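Local coordinates for probable amidase (Thermus thermophilus, PDB 2DC0), which is a probable amidase, a member of the amidase family whose fold is built on a large mixed beta sheet surrounded by helices, at residues Y282-T286 with R378-T383. Residue numbers count along the deposited sequence, not the author numbering.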
ATOM      1  N   TYR A 282      -7.036   9.871 -10.796  1.00 18.49           N
ATOM      2  CA  TYR A 282      -7.462  11.212 -10.429  1.00 20.32           C
ATOM      3  C   TYR A 282      -8.757  11.157  -9.601  1.00 19.89           C
ATOM      4  O   TYR A 282      -8.833  11.736  -8.512  1.00 18.07           O
ATOM      5  CB  TYR A 282      -7.687  12.041 -11.692  1.00 21.41           C
ATOM      6  CG  TYR A 282      -8.195  13.426 -11.415  1.00 23.58           C
ATOM      7  CD1 TYR A 282      -7.360  14.397 -10.872  1.00 23.44           C
ATOM      8  CD2 TYR A 282      -9.518  13.767 -11.696  1.00 24.98           C
ATOM      9  CE1 TYR A 282      -7.827  15.676 -10.620  1.00 23.94           C
ATOM     10  CE2 TYR A 282      -9.997  15.043 -11.445  1.00 23.98           C
ATOM     11  CZ  TYR A 282      -9.144  15.993 -10.910  1.00 25.42           C
ATOM     12  OH  TYR A 282      -9.605  17.271 -10.686  1.00 28.09           O
ATOM     13  N   GLU A 283      -9.764  10.454 -10.120  1.00 20.01           N
ATOM     14  CA  GLU A 283     -11.057  10.311  -9.442  1.00 23.31           C
ATOM     15  C   GLU A 283     -10.919   9.593  -8.096  1.00 21.85           C
ATOM     16  O   GLU A 283     -11.520  10.010  -7.109  1.00 21.63           O
ATOM     17  CB  GLU A 283     -12.045   9.512 -10.301  1.00 26.39           C
ATOM     18  CG  GLU A 283     -12.277   9.999 -11.716  1.00 36.37           C
ATOM     19  CD  GLU A 283     -13.079   8.983 -12.544  1.00 43.37           C
ATOM     20  OE1 GLU A 283     -14.269   8.745 -12.217  1.00 45.63           O
ATOM     21  OE2 GLU A 283     -12.514   8.410 -13.510  1.00 45.68           O
ATOM     22  N   VAL A 284     -10.140   8.511  -8.069  1.00 20.26           N
ATOM     23  CA  VAL A 284      -9.931   7.743  -6.844  1.00 19.87           C
ATOM     24  C   VAL A 284      -9.377   8.644  -5.746  1.00 19.55           C
ATOM     25  O   VAL A 284      -9.905   8.688  -4.632  1.00 19.45           O
ATOM     26  CB  VAL A 284      -8.939   6.561  -7.065  1.00 20.58           C
ATOM     27  CG1 VAL A 284      -8.616   5.888  -5.734  1.00 17.64           C
ATOM     28  CG2 VAL A 284      -9.543   5.540  -8.022  1.00 21.34           C
ATOM     29  N   TYR A 285      -8.309   9.362  -6.076  1.00 18.95           N
ATOM     30  CA  TYR A 285      -7.664  10.276  -5.140  1.00 17.45           C
ATOM     31  C   TYR A 285      -8.655  11.324  -4.636  1.00 17.56           C
ATOM     32  O   TYR A 285      -8.803  11.549  -3.430  1.00 18.01           O
ATOM     33  CB  TYR A 285      -6.486  10.988  -5.825  1.00 16.19           C
ATOM     34  CG  TYR A 285      -5.949  12.151  -5.024  1.00 18.13           C
ATOM     35  CD1 TYR A 285      -5.029  11.954  -3.994  1.00 17.51           C
ATOM     36  CD2 TYR A 285      -6.440  13.443  -5.231  1.00 17.51           C
ATOM     37  CE1 TYR A 285      -4.623  13.017  -3.186  1.00 17.51           C
ATOM     38  CE2 TYR A 285      -6.040  14.505  -4.425  1.00 18.54           C
ATOM     39  CZ  TYR A 285      -5.139  14.284  -3.403  1.00 17.78           C
ATOM     40  OH  TYR A 285      -4.794  15.315  -2.562  1.00 18.05           O
ATOM     41  N   THR A 286      -9.323  11.971  -5.578  1.00 17.84           N
ATOM     42  CA  THR A 286     -10.282  13.014  -5.248  1.00 20.41           C
ATOM     43  C   THR A 286     -11.365  12.566  -4.267  1.00 19.90           C
ATOM     44  O   THR A 286     -11.594  13.219  -3.248  1.00 19.66           O
ATOM     45  CB  THR A 286     -10.934  13.556  -6.519  1.00 20.24           C
ATOM     46  OG1 THR A 286      -9.916  14.106  -7.362  1.00 20.66           O
ATOM     47  CG2 THR A 286     -11.952  14.647  -6.186  1.00 22.69           C
ATOM     48  N   ARG A 378      -6.933  22.327 -11.934  1.00 19.98           N
ATOM     49  CA  ARG A 378      -6.725  21.300 -10.920  1.00 21.14           C
ATOM     50  C   ARG A 378      -6.241  19.976 -11.488  1.00 20.48           C
ATOM     51  O   ARG A 378      -5.205  19.463 -11.070  1.00 18.05           O
ATOM     52  CB  ARG A 378      -8.003  21.066 -10.105  1.00 21.89           C
ATOM     53  CG  ARG A 378      -7.855  19.966  -9.046  1.00 23.04           C
ATOM     54  CD  ARG A 378      -9.001  19.978  -8.034  1.00 25.24           C
ATOM     55  NE  ARG A 378      -8.782  19.018  -6.955  1.00 22.93           N
ATOM     56  CZ  ARG A 378      -9.101  17.728  -7.018  1.00 26.02           C
ATOM     57  NH1 ARG A 378      -9.665  17.228  -8.106  1.00 25.14           N
ATOM     58  NH2 ARG A 378      -8.844  16.928  -5.995  1.00 24.94           N
ATOM     59  N   GLU A 379      -6.982  19.426 -12.444  1.00 20.65           N
ATOM     60  CA  GLU A 379      -6.606  18.146 -13.024  1.00 21.99           C
ATOM     61  C   GLU A 379      -5.266  18.209 -13.751  1.00 20.43           C
ATOM     62  O   GLU A 379      -4.506  17.244 -13.735  1.00 18.57           O
ATOM     63  CB  GLU A 379      -7.712  17.632 -13.963  1.00 23.91           C
ATOM     64  CG  GLU A 379      -7.418  16.258 -14.572  1.00 29.08           C
ATOM     65  CD  GLU A 379      -8.663  15.560 -15.108  1.00 31.43           C
ATOM     66  OE1 GLU A 379      -9.508  16.233 -15.736  1.00 34.37           O
ATOM     67  OE2 GLU A 379      -8.788  14.331 -14.914  1.00 34.53           O
ATOM     68  N   ALA A 380      -4.961  19.338 -14.382  1.00 20.66           N
ATOM     69  CA  ALA A 380      -3.686  19.462 -15.080  1.00 19.84           C
ATOM     70  C   ALA A 380      -2.500  19.498 -14.105  1.00 19.54           C
ATOM     71  O   ALA A 380      -1.470  18.864 -14.351  1.00 18.84           O
ATOM     72  CB  ALA A 380      -3.677  20.719 -15.948  1.00 19.94           C
ATOM     73  N   PHE A 381      -2.662  20.213 -12.993  1.00 17.91           N
ATOM     74  CA  PHE A 381      -1.596  20.382 -11.999  1.00 21.45           C
ATOM     75  C   PHE A 381      -1.557  19.461 -10.787  1.00 23.63           C
ATOM     76  O   PHE A 381      -0.658  19.583  -9.952  1.00 27.99           O
ATOM     77  CB  PHE A 381      -1.599  21.816 -11.478  1.00 19.87           C
ATOM     78  CG  PHE A 381      -1.070  22.818 -12.456  1.00 20.09           C
ATOM     79  CD1 PHE A 381       0.299  22.968 -12.642  1.00 18.62           C
ATOM     80  CD2 PHE A 381      -1.942  23.627 -13.178  1.00 20.10           C
ATOM     81  CE1 PHE A 381       0.798  23.915 -13.535  1.00 19.94           C
ATOM     82  CE2 PHE A 381      -1.458  24.576 -14.072  1.00 20.77           C
ATOM     83  CZ  PHE A 381      -0.085  24.722 -14.252  1.00 20.50           C
ATOM     84  N   ILE A 382      -2.514  18.589 -10.599  1.00 19.72           N
ATOM     85  CA  ILE A 382      -2.488  17.629  -9.504  1.00 20.75           C
ATOM     86  C   ILE A 382      -2.285  16.190  -9.984  1.00 19.72           C
ATOM     87  O   ILE A 382      -1.750  15.350  -9.258  1.00 17.51           O
ATOM     88  CB  ILE A 382      -3.792  17.741  -8.659  1.00 24.20           C
ATOM     89  CG1 ILE A 382      -3.530  17.304  -7.224  1.00 26.33           C
ATOM     90  CG2 ILE A 382      -4.898  16.898  -9.275  1.00 21.07           C
ATOM     91  CD1 ILE A 382      -2.665  18.259  -6.446  1.00 32.94           C
ATOM     92  N   THR A 383      -2.687  15.914 -11.221  1.00 17.94           N
ATOM     93  CA  THR A 383      -2.564  14.566 -11.774  1.00 21.08           C
ATOM     94  C   THR A 383      -1.147  13.997 -11.781  1.00 19.74           C
ATOM     95  O   THR A 383      -0.959  12.801 -11.549  1.00 18.78           O
ATOM     96  CB  THR A 383      -3.112  14.503 -13.217  1.00 23.45           C
ATOM     97  OG1 THR A 383      -4.476  14.942 -13.231  1.00 26.44           O
ATOM     98  CG2 THR A 383      -3.054  13.077 -13.745  1.00 26.19           C
TER
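Arg378 shows how one long side chain can join two helices that cross almost at right angles. Its chi1 to chi3 angles are all t, so the extended chain carries the guanidinium across to the 282-286 turn. There Arg378 NH1 donates a hydrogen bond to Thr286 OG1 at 3.2 Å, and Arg378 NH2 a weak one at 3.3 Å to the same oxygen. The same hydroxyl donates its own proton to Tyr282 O, one turn back, at 2.8 Å, so Thr286 OG1 acts as donor and acceptor at once. Arg378 NH1 also reaches Tyr282 OH, at 2.6 Å, but with a bent, weak geometry. Both oxygens lie near the guanidinium plane, while Tyr285 presents CE2 4.0 Å from Arg378 NH2, which sits at the edge of the tyrosine ring. These hydrogen bonds join two helices of the amidase fold: 281-296, which follows sheet strand 270-273, and the short 377-382, which directly follows the two-stranded hairpin 367-376. Their local axes, at 94°, come no closer than 11.9 Å, a gap bridged largely by side chains. Tyr282, whose CA-to-CB bond points toward segment 378-383, fills much of it. Glu379 CG lies over one face of the Tyr282 ring, 4.0 Å from the centroid, in a CH-pi contact, and Ile382 CG2 meets the ring edge 3.4 Å from Tyr282 CE1. Thr383 OG1 approaches obliquely, 3.8 Å from Tyr282 CD1, and donates a very short 2.4 Å hydrogen bond to Glu379 O. Farther out, Leu386 of helix 386-390 packs on both tyrosines, and Ile382 also touches Ile124.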